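Local coordinates for protein beta-glucuronidase (uncultured Clostridium sp., PDB 6U7J) that hydrolyses beta-D-glucuronides and belongs to the gut microbial beta-glucuronidases that reactivate estrogens, probably by freeing them from their glucuronide conjugates, at residues Ile285-Lys290 with Glu442-Gly447; Pro298-Gly303 with Asp543-Glu548; Val465-Tyr470 with Lys500-Thr505. One frame throughout, in Å; residues are numbered along the deposited sequence.

Overall arrangement
All three contacts lie in the family 2 TIM-barrel region. The chain enters with 285-290, whose contact with 442-447, interaction 1, joins the strand leading into the barrel to the start of barrel strand 445-449. Before that loop closes, 298-303 opens interaction 2, so the two cross. Interaction 3 (465-470 with 500-505) begins after interaction 1 has ended and is nested inside the loop of interaction 2; it pairs two strands consecutive along the chain. Finally 543-548 returns to 298-303 and joins the last barrel strand to the first. V502 of interaction 3 also makes backbone hydrogen bonds with F544 and I546 of interaction 2, while K290 reaches D543 by a salt bridge.

Interaction 1: Ile285-Lys290 with Glu442-Gly447; sequences IQLTEK and ERPITG
The guanidinium of R443 is the flat group here and P444 brings a compact, puckered ring; the two serve different ends. The pyrrolidine ring is approached obliquely at its outer carbons: L287 CD1 reaches P444 CG at 3.5 Å, tighter than usual for two carbons, and I285 CG2 lies 3.8 Å from P444 CD. F292 and D463 touch the same ring from outside the two segments. The guanidinium plays no part across the interface. It is bound by the carbonyls of V409, K404 and H406 outside the two segments, and D440 adds a salt bridge; only the aliphatic root of the arginine is offered to I285.

I285 divides its two arms between neighbours. CG2, anti to the backbone N, goes to the proline. The other arm, extended at chi2 (172°), takes CD1 to 4.1 Å from R443 CG and 4.0 Å from E442 O. The regular alternation of strand 285-287 turns I285 and L287 toward 442-447 while the polar Q286 points away into an exposed position, so branched aliphatics suit 285 and 287, and an amide suits 286 between them. Beyond L287 the chain leaves the contact in an ST turn, where T288 OG1 accepts from K290 N at 3.0 Å.

The proline comes just before barrel strand 445-449, so the contact sits at the N-terminal end of that strand. TIM barrels carry their active sites at the opposite, C-terminal ends. No hydrogen bond joins the two segments. Their adhesion is therefore apolar, burying a modest 169 Å², and depends on shape, while the nearby arginine has its charge engaged by its own part of the barrel.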
ATOM      1  N   ILE B 285      28.726  18.778  32.054  1.00 41.59           N
ATOM      2  CA  ILE B 285      28.098  17.474  32.165  1.00 41.09           C
ATOM      3  C   ILE B 285      28.480  16.871  33.498  1.00 41.61           C
ATOM      4  O   ILE B 285      29.668  16.798  33.820  1.00 38.25           O
ATOM      5  CB  ILE B 285      28.545  16.515  31.052  1.00 42.56           C
ATOM      6  CG1 ILE B 285      28.320  17.118  29.674  1.00 40.03           C
ATOM      7  CG2 ILE B 285      27.858  15.156  31.242  1.00 36.32           C
ATOM      8  CD1 ILE B 285      28.931  16.274  28.581  1.00 40.20           C
ATOM      9  N   GLN B 286      27.484  16.368  34.228  1.00 42.93           N
ATOM     10  CA  GLN B 286      27.715  15.662  35.479  1.00 44.90           C
ATOM     11  C   GLN B 286      26.666  14.571  35.652  1.00 43.16           C
ATOM     12  O   GLN B 286      25.498  14.762  35.307  1.00 42.34           O
ATOM     13  CB  GLN B 286      27.672  16.627  36.668  1.00 49.28           C
ATOM     14  CG  GLN B 286      27.800  15.952  38.022  1.00 51.81           C
ATOM     15  CD  GLN B 286      27.615  16.933  39.154  1.00 57.93           C
ATOM     16  OE1 GLN B 286      28.085  18.067  39.081  1.00 60.55           O
ATOM     17  NE2 GLN B 286      26.915  16.509  40.205  1.00 61.18           N
ATOM     18  N   LEU B 287      27.089  13.441  36.206  1.00 42.11           N
ATOM     19  CA  LEU B 287      26.209  12.315  36.464  1.00 43.68           C
ATOM     20  C   LEU B 287      26.014  12.108  37.959  1.00 51.50           C
ATOM     21  O   LEU B 287      26.946  12.281  38.751  1.00 54.38           O
ATOM     22  CB  LEU B 287      26.759  11.034  35.840  1.00 47.25           C
ATOM     23  CG  LEU B 287      26.210  10.770  34.440  1.00 44.02           C
ATOM     24  CD1 LEU B 287      26.765  11.830  33.497  1.00 46.69           C
ATOM     25  CD2 LEU B 287      26.579   9.386  33.975  1.00 44.87           C
ATOM     26  N   THR B 288      24.795  11.743  38.336  1.00 50.13           N
ATOM     27  CA  THR B 288      24.473  11.286  39.677  1.00 53.35           C
ATOM     28  C   THR B 288      24.061   9.821  39.600  1.00 58.71           C
ATOM     29  O   THR B 288      24.116   9.183  38.539  1.00 56.77           O
ATOM     30  CB  THR B 288      23.361  12.136  40.311  1.00 51.85           C
ATOM     31  OG1 THR B 288      22.079  11.622  39.926  1.00 54.83           O
ATOM     32  CG2 THR B 288      23.457  13.587  39.875  1.00 49.96           C
ATOM     33  N   GLU B 289      23.629   9.286  40.740  1.00 56.43           N
ATOM     34  CA  GLU B 289      23.164   7.906  40.757  1.00 53.48           C
ATOM     35  C   GLU B 289      21.929   7.732  39.889  1.00 53.08           C
ATOM     36  O   GLU B 289      21.691   6.641  39.355  1.00 53.99           O
ATOM     37  CB  GLU B 289      22.887   7.461  42.199  1.00 59.15           C
ATOM     38  CG  GLU B 289      22.163   8.493  43.086  1.00 66.10           C
ATOM     39  CD  GLU B 289      23.059   9.659  43.531  1.00 72.56           C
ATOM     40  OE1 GLU B 289      22.520  10.698  43.983  1.00 71.08           O
ATOM     41  OE2 GLU B 289      24.302   9.540  43.415  1.00 69.52           O
ATOM     42  N   LYS B 290      21.140   8.796  39.712  1.00 51.29           N
ATOM     43  CA  LYS B 290      19.878   8.668  38.996  1.00 49.26           C
ATOM     44  C   LYS B 290      19.624   9.788  37.994  1.00 48.02           C
ATOM     45  O   LYS B 290      18.513   9.868  37.457  1.00 49.29           O
ATOM     46  CB  LYS B 290      18.703   8.614  39.982  1.00 48.90           C
ATOM     47  CG  LYS B 290      18.500   7.267  40.646  1.00 52.17           C
ATOM     48  CD  LYS B 290      17.589   7.395  41.855  1.00 51.26           C
ATOM     49  CE  LYS B 290      17.465   6.066  42.579  1.00 48.99           C
ATOM     50  NZ  LYS B 290      16.453   6.130  43.671  1.00 54.61           N
ATOM     51  N   GLU B 442      36.125  14.291  30.018  1.00 49.64           N
ATOM     52  CA  GLU B 442      35.019  15.229  30.108  1.00 50.44           C
ATOM     53  C   GLU B 442      33.680  14.638  29.713  1.00 45.81           C
ATOM     54  O   GLU B 442      32.698  15.384  29.645  1.00 51.37           O
ATOM     55  CB  GLU B 442      35.289  16.445  29.215  1.00 50.54           C
ATOM     56  CG  GLU B 442      36.666  17.043  29.386  1.00 54.69           C
ATOM     57  CD  GLU B 442      36.795  17.766  30.696  1.00 56.64           C
ATOM     58  OE1 GLU B 442      36.317  18.920  30.784  1.00 61.21           O
ATOM     59  OE2 GLU B 442      37.352  17.169  31.641  1.00 60.40           O
ATOM     60  N   ARG B 443      33.607  13.344  29.411  1.00 43.62           N
ATOM     61  CA  ARG B 443      32.344  12.811  28.907  1.00 44.60           C
ATOM     62  C   ARG B 443      32.094  11.398  29.413  1.00 40.60           C
ATOM     63  O   ARG B 443      33.014  10.572  29.442  1.00 37.47           O
ATOM     64  CB  ARG B 443      32.302  12.811  27.370  1.00 40.27           C
ATOM     65  CG  ARG B 443      31.949  14.141  26.722  1.00 38.27           C
ATOM     66  CD  ARG B 443      32.036  14.001  25.186  1.00 38.83           C
ATOM     67  NE  ARG B 443      31.915  15.267  24.459  1.00 33.93           N
ATOM     68  CZ  ARG B 443      32.952  15.989  24.042  1.00 35.35           C
ATOM     69  NH1 ARG B 443      34.186  15.585  24.289  1.00 35.54           N
ATOM     70  NH2 ARG B 443      32.759  17.120  23.386  1.00 35.16           N
ATOM     71  N   PRO B 444      30.866  11.107  29.823  1.00 37.49           N
ATOM     72  CA  PRO B 444      30.486   9.736  30.185  1.00 39.21           C
ATOM     73  C   PRO B 444      30.676   8.757  29.031  1.00 37.72           C
ATOM     74  O   PRO B 444      30.655   9.126  27.856  1.00 36.16           O
ATOM     75  CB  PRO B 444      28.999   9.860  30.538  1.00 36.24           C
ATOM     76  CG  PRO B 444      28.745  11.291  30.716  1.00 40.95           C
ATOM     77  CD  PRO B 444      29.794  12.086  30.034  1.00 35.70           C
ATOM     78  N   ILE B 445      30.820   7.486  29.398  1.00 34.10           N
ATOM     79  CA  ILE B 445      31.105   6.373  28.503  1.00 36.61           C
ATOM     80  C   ILE B 445      29.975   5.362  28.646  1.00 37.53           C
ATOM     81  O   ILE B 445      29.501   5.124  29.762  1.00 38.25           O
ATOM     82  CB  ILE B 445      32.459   5.720  28.871  1.00 37.12           C
ATOM     83  CG1 ILE B 445      33.612   6.679  28.610  1.00 33.76           C
ATOM     84  CG2 ILE B 445      32.657   4.410  28.139  1.00 36.75           C
ATOM     85  CD1 ILE B 445      33.634   7.175  27.219  1.00 40.04           C
ATOM     86  N   THR B 446      29.551   4.752  27.530  1.00 37.44           N
ATOM     87  CA  THR B 446      28.550   3.686  27.587  1.00 35.33           C
ATOM     88  C   THR B 446      28.729   2.723  26.416  1.00 35.78           C
ATOM     89  O   THR B 446      29.630   2.865  25.583  1.00 30.30           O
ATOM     90  CB  THR B 446      27.120   4.244  27.601  1.00 36.97           C
ATOM     91  OG1 THR B 446      26.192   3.179  27.838  1.00 41.23           O
ATOM     92  CG2 THR B 446      26.771   4.893  26.272  1.00 36.09           C
ATOM     93  N   GLY B 447      27.867   1.711  26.402  1.00 36.06           N
ATOM     94  CA  GLY B 447      27.709   0.762  25.313  1.00 36.04           C
ATOM     95  C   GLY B 447      26.375   0.083  25.543  1.00 38.34           C
ATOM     96  O   GLY B 447      25.899   0.013  26.679  1.00 38.31           O
TER

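Interaction 2: Pro298-Gly303 with Asp543-Glu548; sequences PFYFKG and DFVIGE
F301 and G547 pair in parallel where the first strand of the (beta-alpha)8 TIM barrel, 297-305, meets the last, 545-551, and so closes the cylinder. F301 uses both its N-H and its C=O: its N donates to I546 O at 2.9 Å, and its O accepts from E548 N at 2.8 Å. The first bond lies in the carbonyl plane, on a lone pair, whereas the second donor stands above its carbonyl plane. A weak bond from G303 N to E548 O continues the pairing.

Y300 leans across the partner strand, its CG anti to the backbone N (chi1 -174°). One face of its ring lies over G547 CA, a CH-pi contact of 3.9 Å to the ring centroid. Glycine suits this place because a beta carbon would collide with F301 CB. At the far end of the phenol, Y300 OH donates to E548 OE1, the ring and carboxylate planes standing 74° apart. V545 CG1 adds an apolar touch at the ring, 4.1 Å from Y300 CE2.

A second shell fixes these groups. F301 has I546 O at its ring edge, while F299 CE2 stands 3.6 Å above the centre of one face; F292 meets it edge to face. The N335 side chain bonds to Y300 O and K302 N. The carboxylate of E548, buried, has R589 as salt-bridge partner at OE1 and W590 NE1 at OE2, which probably keeps it ionised. The tyrosine hydroxyl comes to OE1 at 2.7 Å, on the anti lone pair, away from OE2.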
ATOM      1  N   PRO B 298      18.701  18.413  35.337  1.00 42.62           N
ATOM      2  CA  PRO B 298      18.479  17.052  34.839  1.00 46.09           C
ATOM      3  C   PRO B 298      18.026  17.058  33.390  1.00 41.29           C
ATOM      4  O   PRO B 298      17.261  17.922  32.956  1.00 41.33           O
ATOM      5  CB  PRO B 298      17.385  16.499  35.767  1.00 43.27           C
ATOM      6  CG  PRO B 298      17.324  17.450  36.930  1.00 45.81           C
ATOM      7  CD  PRO B 298      17.722  18.781  36.373  1.00 44.17           C
ATOM      8  N   PHE B 299      18.513  16.071  32.651  1.00 42.55           N
ATOM      9  CA  PHE B 299      18.212  15.910  31.239  1.00 38.03           C
ATOM     10  C   PHE B 299      17.671  14.507  31.044  1.00 38.48           C
ATOM     11  O   PHE B 299      18.259  13.534  31.530  1.00 38.59           O
ATOM     12  CB  PHE B 299      19.461  16.143  30.379  1.00 38.47           C
ATOM     13  CG  PHE B 299      19.217  16.022  28.907  1.00 37.22           C
ATOM     14  CD1 PHE B 299      18.655  17.068  28.196  1.00 34.96           C
ATOM     15  CD2 PHE B 299      19.539  14.848  28.233  1.00 42.36           C
ATOM     16  CE1 PHE B 299      18.421  16.951  26.825  1.00 31.97           C
ATOM     17  CE2 PHE B 299      19.320  14.726  26.876  1.00 36.99           C
ATOM     18  CZ  PHE B 299      18.753  15.786  26.172  1.00 33.45           C
ATOM     19  N   TYR B 300      16.526  14.409  30.383  1.00 41.32           N
ATOM     20  CA  TYR B 300      15.911  13.132  30.052  1.00 35.99           C
ATOM     21  C   TYR B 300      15.985  12.978  28.536  1.00 32.53           C
ATOM     22  O   TYR B 300      15.499  13.841  27.799  1.00 33.29           O
ATOM     23  CB  TYR B 300      14.469  13.086  30.579  1.00 37.82           C
ATOM     24  CG  TYR B 300      13.798  11.743  30.415  1.00 36.05           C
ATOM     25  CD1 TYR B 300      13.054  11.455  29.274  1.00 35.25           C
ATOM     26  CD2 TYR B 300      13.929  10.752  31.381  1.00 30.81           C
ATOM     27  CE1 TYR B 300      12.444  10.216  29.105  1.00 33.58           C
ATOM     28  CE2 TYR B 300      13.326   9.501  31.216  1.00 33.66           C
ATOM     29  CZ  TYR B 300      12.584   9.249  30.073  1.00 32.76           C
ATOM     30  OH  TYR B 300      11.969   8.031  29.896  1.00 37.02           O
ATOM     31  N   PHE B 301      16.662  11.932  28.072  1.00 36.29           N
ATOM     32  CA  PHE B 301      16.820  11.705  26.633  1.00 33.93           C
ATOM     33  C   PHE B 301      15.482  11.278  26.017  1.00 35.29           C
ATOM     34  O   PHE B 301      14.879  10.285  26.444  1.00 32.88           O
ATOM     35  CB  PHE B 301      17.874  10.630  26.359  1.00 34.26           C
ATOM     36  CG  PHE B 301      19.285  11.011  26.748  1.00 36.66           C
ATOM     37  CD1 PHE B 301      19.691  10.981  28.071  1.00 36.78           C
ATOM     38  CD2 PHE B 301      20.225  11.331  25.775  1.00 37.72           C
ATOM     39  CE1 PHE B 301      20.986  11.305  28.418  1.00 39.31           C
ATOM     40  CE2 PHE B 301      21.528  11.639  26.117  1.00 34.97           C
ATOM     41  CZ  PHE B 301      21.905  11.637  27.443  1.00 36.95           C
ATOM     42  N   LYS B 302      15.028  12.030  25.013  1.00 35.35           N
ATOM     43  CA  LYS B 302      13.874  11.672  24.194  1.00 35.41           C
ATOM     44  C   LYS B 302      14.289  11.727  22.729  1.00 31.52           C
ATOM     45  O   LYS B 302      14.615  12.806  22.215  1.00 28.58           O
ATOM     46  CB  LYS B 302      12.694  12.627  24.437  1.00 32.38           C
ATOM     47  CG  LYS B 302      12.258  12.783  25.892  1.00 36.57           C
ATOM     48  CD  LYS B 302      11.222  13.900  26.022  1.00 32.57           C
ATOM     49  CE  LYS B 302      11.807  15.232  25.558  1.00 36.66           C
ATOM     50  NZ  LYS B 302      10.788  16.309  25.535  1.00 32.39           N
ATOM     51  N   GLY B 303      14.239  10.585  22.046  1.00 29.60           N
ATOM     52  CA  GLY B 303      14.652  10.560  20.656  1.00 29.29           C
ATOM     53  C   GLY B 303      14.796   9.169  20.082  1.00 29.46           C
ATOM     54  O   GLY B 303      14.008   8.273  20.404  1.00 28.75           O
ATOM     55  N   ASP B 543      12.370   5.372  38.638  1.00 43.31           N
ATOM     56  CA  ASP B 543      12.960   6.696  38.835  1.00 45.68           C
ATOM     57  C   ASP B 543      14.415   6.785  38.387  1.00 43.21           C
ATOM     58  O   ASP B 543      14.977   7.883  38.382  1.00 44.86           O
ATOM     59  CB  ASP B 543      12.845   7.127  40.309  1.00 43.48           C
ATOM     60  CG  ASP B 543      13.653   6.245  41.277  1.00 46.63           C
ATOM     61  OD1 ASP B 543      14.190   5.192  40.881  1.00 46.21           O
ATOM     62  OD2 ASP B 543      13.754   6.621  42.467  1.00 52.11           O
ATOM     63  N   PHE B 544      15.029   5.675  38.004  1.00 43.11           N
ATOM     64  CA  PHE B 544      16.427   5.657  37.591  1.00 43.46           C
ATOM     65  C   PHE B 544      16.598   5.684  36.074  1.00 43.95           C
ATOM     66  O   PHE B 544      17.733   5.609  35.583  1.00 39.04           O
ATOM     67  CB  PHE B 544      17.109   4.417  38.173  1.00 40.45           C
ATOM     68  CG  PHE B 544      16.401   3.145  37.841  1.00 43.37           C
ATOM     69  CD1 PHE B 544      16.662   2.488  36.648  1.00 38.87           C
ATOM     70  CD2 PHE B 544      15.452   2.618  38.702  1.00 40.64           C
ATOM     71  CE1 PHE B 544      16.000   1.318  36.322  1.00 41.27           C
ATOM     72  CE2 PHE B 544      14.784   1.439  38.377  1.00 42.60           C
ATOM     73  CZ  PHE B 544      15.067   0.787  37.185  1.00 39.88           C
ATOM     74  N   VAL B 545      15.512   5.791  35.320  1.00 41.46           N
ATOM     75  CA  VAL B 545      15.584   5.784  33.865  1.00 37.08           C
ATOM     76  C   VAL B 545      15.784   7.219  33.389  1.00 36.59           C
ATOM     77  O   VAL B 545      14.985   8.101  33.703  1.00 36.68           O
ATOM     78  CB  VAL B 545      14.321   5.143  33.267  1.00 39.84           C
ATOM     79  CG1 VAL B 545      14.161   5.515  31.804  1.00 39.00           C
ATOM     80  CG2 VAL B 545      14.392   3.629  33.424  1.00 32.49           C
ATOM     81  N   ILE B 546      16.864   7.476  32.650  1.00 34.87           N
ATOM     82  CA  ILE B 546      17.170   8.846  32.249  1.00 37.96           C
ATOM     83  C   ILE B 546      16.952   9.076  30.756  1.00 34.69           C
ATOM     84  O   ILE B 546      17.291  10.149  30.243  1.00 37.74           O
ATOM     85  CB  ILE B 546      18.597   9.260  32.664  1.00 36.03           C
ATOM     86  CG1 ILE B 546      19.613   8.229  32.188  1.00 35.77           C
ATOM     87  CG2 ILE B 546      18.682   9.424  34.169  1.00 40.01           C
ATOM     88  CD1 ILE B 546      21.019   8.800  31.966  1.00 38.74           C
ATOM     89  N   GLY B 547      16.391   8.116  30.042  1.00 33.22           N
ATOM     90  CA  GLY B 547      16.083   8.373  28.649  1.00 34.12           C
ATOM     91  C   GLY B 547      15.406   7.199  27.980  1.00 32.05           C
ATOM     92  O   GLY B 547      15.473   6.053  28.447  1.00 29.81           O
ATOM     93  N   GLU B 548      14.763   7.512  26.853  1.00 34.89           N
ATOM     94  CA  GLU B 548      14.102   6.517  26.021  1.00 33.66           C
ATOM     95  C   GLU B 548      14.394   6.842  24.565  1.00 31.86           C
ATOM     96  O   GLU B 548      14.139   7.960  24.101  1.00 29.97           O
ATOM     97  CB  GLU B 548      12.581   6.482  26.285  1.00 29.87           C
ATOM     98  CG  GLU B 548      11.824   7.749  25.879  1.00 28.48           C
ATOM     99  CD  GLU B 548      10.447   7.856  26.545  1.00 39.70           C
ATOM    100  OE1 GLU B 548      10.373   7.675  27.784  1.00 38.36           O
ATOM    101  OE2 GLU B 548       9.446   8.119  25.833  1.00 35.17           O
TER

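Interaction 3: Val465-Tyr470 with Lys500-Thr505; sequences VCINRY and KPVIVT
Four backbone hydrogen bonds zip 465-468 to 502-505 in parallel. V465 N donates to P501 O and I503 N to V465 O; then I467 N reaches I503 O at 3.1 Å and T505 N reaches I467 O at 2.9 Å. The first three run nearly along the C=O axis. The last is bent, 139° at the hydrogen, with its donor above the carbonyl plane; after this N the chain turns out of the extended form (psi -13°). CA-H...O contacts from C466, V502 and V504 fill in between. Proline costs nothing here, since the strand pairing asks for the carbonyl of P501 and not for an N-H.

The strands belong to a beta-alpha-beta crossover of the TIM barrel, with helix 480-498 as the connection. The helix packs on the side of V465 and I467, supplying W494 and L491, so beta-branched residues suit this layer. V465 CG2 lies 4.0 Å from K500 CB, crossing the lysine's aliphatic chain at about a right angle, while K500 NZ goes to F462 O. I467 CG1, in the crowded position between N and carbonyl carbon, stretches to V504 CG2 at 4.4 Å and V502 CG1 at 4.5 Å.

On the other face, C466 and I503 pack in the barrel interior. C466 SG sits 4.1 Å from I503 CB, and T505 CG2 comes within 3.6 Å of the cysteine's CB. T448 of the neighbouring strand 445-449 touches both C466 and T505.

Polar side chains meet at the C-terminal end. T505 OG1, between the backbone N and the carbonyl carbon (chi1 37°), donates to N468 OD1 at 2.6 Å, nearly along the amide C=O. The amide's other end, ND2, bonds to E417 OE2, which is consistent with the modelled orientation of the amide. R469, by contrast, turns outward and forms a salt bridge with D490.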
ATOM      1  N   VAL B 465      24.126   2.826  31.902  1.00 37.92           N
ATOM      2  CA  VAL B 465      23.754   1.517  31.363  1.00 38.98           C
ATOM      3  C   VAL B 465      22.695   1.716  30.287  1.00 39.57           C
ATOM      4  O   VAL B 465      21.674   2.388  30.515  1.00 35.74           O
ATOM      5  CB  VAL B 465      23.251   0.584  32.479  1.00 39.08           C
ATOM      6  CG1 VAL B 465      22.669  -0.699  31.877  1.00 38.75           C
ATOM      7  CG2 VAL B 465      24.372   0.262  33.438  1.00 39.53           C
ATOM      8  N   CYS B 466      22.936   1.129  29.118  1.00 37.91           N
ATOM      9  CA  CYS B 466      22.088   1.293  27.938  1.00 37.19           C
ATOM     10  C   CYS B 466      21.631  -0.095  27.504  1.00 37.80           C
ATOM     11  O   CYS B 466      22.471  -0.968  27.256  1.00 39.33           O
ATOM     12  CB  CYS B 466      22.873   1.985  26.823  1.00 32.40           C
ATOM     13  SG  CYS B 466      23.157   3.743  27.111  1.00 38.83           S
ATOM     14  N   ILE B 467      20.321  -0.312  27.421  1.00 34.32           N
ATOM     15  CA  ILE B 467      19.795  -1.626  27.072  1.00 35.27           C
ATOM     16  C   ILE B 467      18.887  -1.523  25.851  1.00 36.76           C
ATOM     17  O   ILE B 467      18.103  -0.575  25.711  1.00 34.73           O
ATOM     18  CB  ILE B 467      19.055  -2.293  28.256  1.00 36.59           C
ATOM     19  CG1 ILE B 467      17.749  -1.556  28.591  1.00 36.51           C
ATOM     20  CG2 ILE B 467      19.968  -2.346  29.479  1.00 35.11           C
ATOM     21  CD1 ILE B 467      16.922  -2.237  29.659  1.00 34.90           C
ATOM     22  N   ASN B 468      19.024  -2.504  24.960  1.00 33.31           N
ATOM     23  CA  ASN B 468      18.175  -2.667  23.789  1.00 32.88           C
ATOM     24  C   ASN B 468      17.171  -3.773  24.100  1.00 33.41           C
ATOM     25  O   ASN B 468      17.557  -4.931  24.292  1.00 32.18           O
ATOM     26  CB  ASN B 468      19.002  -3.029  22.554  1.00 35.16           C
ATOM     27  CG  ASN B 468      19.884  -1.878  22.069  1.00 33.80           C
ATOM     28  OD1 ASN B 468      19.811  -0.758  22.581  1.00 33.59           O
ATOM     29  ND2 ASN B 468      20.716  -2.153  21.066  1.00 32.85           N
ATOM     30  N   ARG B 469      15.891  -3.423  24.150  1.00 30.48           N
ATOM     31  CA  ARG B 469      14.891  -4.339  24.676  1.00 31.65           C
ATOM     32  C   ARG B 469      13.654  -4.276  23.803  1.00 33.03           C
ATOM     33  O   ARG B 469      13.126  -3.189  23.557  1.00 34.40           O
ATOM     34  CB  ARG B 469      14.536  -3.991  26.128  1.00 32.25           C
ATOM     35  CG  ARG B 469      15.542  -4.539  27.144  1.00 33.24           C
ATOM     36  CD  ARG B 469      15.609  -6.040  27.033  1.00 34.68           C
ATOM     37  NE  ARG B 469      16.602  -6.670  27.894  1.00 32.06           N
ATOM     38  CZ  ARG B 469      17.766  -7.142  27.457  1.00 42.36           C
ATOM     39  NH1 ARG B 469      18.091  -7.022  26.170  1.00 38.40           N
ATOM     40  NH2 ARG B 469      18.606  -7.745  28.297  1.00 35.52           N
ATOM     41  N   TYR B 470      13.189  -5.438  23.357  1.00 33.38           N
ATOM     42  CA  TYR B 470      12.098  -5.539  22.405  1.00 32.27           C
ATOM     43  C   TYR B 470      11.019  -6.468  22.937  1.00 36.08           C
ATOM     44  O   TYR B 470      10.575  -7.415  22.274  1.00 34.92           O
ATOM     45  CB  TYR B 470      12.612  -6.019  21.056  1.00 31.99           C
ATOM     46  CG  TYR B 470      13.511  -5.046  20.357  1.00 30.20           C
ATOM     47  CD1 TYR B 470      12.982  -4.064  19.542  1.00 27.91           C
ATOM     48  CD2 TYR B 470      14.898  -5.115  20.497  1.00 34.75           C
ATOM     49  CE1 TYR B 470      13.781  -3.180  18.873  1.00 30.25           C
ATOM     50  CE2 TYR B 470      15.732  -4.222  19.817  1.00 33.18           C
ATOM     51  CZ  TYR B 470      15.156  -3.257  19.008  1.00 32.67           C
ATOM     52  OH  TYR B 470      15.924  -2.355  18.327  1.00 36.46           O
ATOM     53  N   LYS B 500      23.557   2.264  38.301  1.00 42.41           N
ATOM     54  CA  LYS B 500      23.730   3.405  37.420  1.00 43.70           C
ATOM     55  C   LYS B 500      22.401   3.811  36.786  1.00 40.00           C
ATOM     56  O   LYS B 500      21.455   3.014  36.743  1.00 42.09           O
ATOM     57  CB  LYS B 500      24.754   3.061  36.325  1.00 43.76           C
ATOM     58  CG  LYS B 500      26.194   2.903  36.849  1.00 43.69           C
ATOM     59  CD  LYS B 500      27.030   2.097  35.879  1.00 45.37           C
ATOM     60  CE  LYS B 500      28.250   1.471  36.559  1.00 48.50           C
ATOM     61  NZ  LYS B 500      29.226   2.517  36.940  1.00 36.17           N
ATOM     62  N   PRO B 501      22.293   5.045  36.290  1.00 41.49           N
ATOM     63  CA  PRO B 501      21.120   5.410  35.486  1.00 39.80           C
ATOM     64  C   PRO B 501      21.040   4.560  34.225  1.00 42.19           C
ATOM     65  O   PRO B 501      22.058   4.083  33.706  1.00 38.69           O
ATOM     66  CB  PRO B 501      21.351   6.887  35.148  1.00 42.55           C
ATOM     67  CG  PRO B 501      22.432   7.359  36.056  1.00 45.06           C
ATOM     68  CD  PRO B 501      23.251   6.156  36.413  1.00 46.22           C
ATOM     69  N   VAL B 502      19.810   4.376  33.741  1.00 35.84           N
ATOM     70  CA  VAL B 502      19.504   3.491  32.620  1.00 37.53           C
ATOM     71  C   VAL B 502      18.825   4.289  31.511  1.00 36.49           C
ATOM     72  O   VAL B 502      17.920   5.094  31.771  1.00 36.93           O
ATOM     73  CB  VAL B 502      18.610   2.312  33.048  1.00 38.93           C
ATOM     74  CG1 VAL B 502      18.292   1.429  31.848  1.00 30.50           C
ATOM     75  CG2 VAL B 502      19.285   1.495  34.138  1.00 38.06           C
ATOM     76  N   ILE B 503      19.281   4.070  30.280  1.00 35.81           N
ATOM     77  CA  ILE B 503      18.598   4.500  29.069  1.00 32.38           C
ATOM     78  C   ILE B 503      18.142   3.247  28.333  1.00 32.67           C
ATOM     79  O   ILE B 503      18.910   2.285  28.200  1.00 33.09           O
ATOM     80  CB  ILE B 503      19.516   5.347  28.172  1.00 35.95           C
ATOM     81  CG1 ILE B 503      20.022   6.586  28.906  1.00 35.01           C
ATOM     82  CG2 ILE B 503      18.801   5.764  26.892  1.00 32.96           C
ATOM     83  CD1 ILE B 503      21.053   7.332  28.105  1.00 34.41           C
ATOM     84  N   VAL B 504      16.891   3.239  27.881  1.00 33.13           N
ATOM     85  CA  VAL B 504      16.425   2.210  26.954  1.00 34.81           C
ATOM     86  C   VAL B 504      16.770   2.736  25.565  1.00 34.95           C
ATOM     87  O   VAL B 504      16.085   3.609  25.021  1.00 33.33           O
ATOM     88  CB  VAL B 504      14.933   1.905  27.107  1.00 35.40           C
ATOM     89  CG1 VAL B 504      14.521   0.798  26.112  1.00 33.01           C
ATOM     90  CG2 VAL B 504      14.602   1.463  28.544  1.00 34.89           C
ATOM     91  N   THR B 505      17.879   2.250  25.018  1.00 34.69           N
ATOM     92  CA  THR B 505      18.410   2.832  23.791  1.00 32.91           C
ATOM     93  C   THR B 505      17.697   2.327  22.542  1.00 33.30           C
ATOM     94  O   THR B 505      17.865   2.928  21.473  1.00 35.33           O
ATOM     95  CB  THR B 505      19.922   2.566  23.689  1.00 31.89           C
ATOM     96  OG1 THR B 505      20.226   1.259  24.194  1.00 33.00           O
ATOM     97  CG2 THR B 505      20.731   3.621  24.484  1.00 34.58           C
TER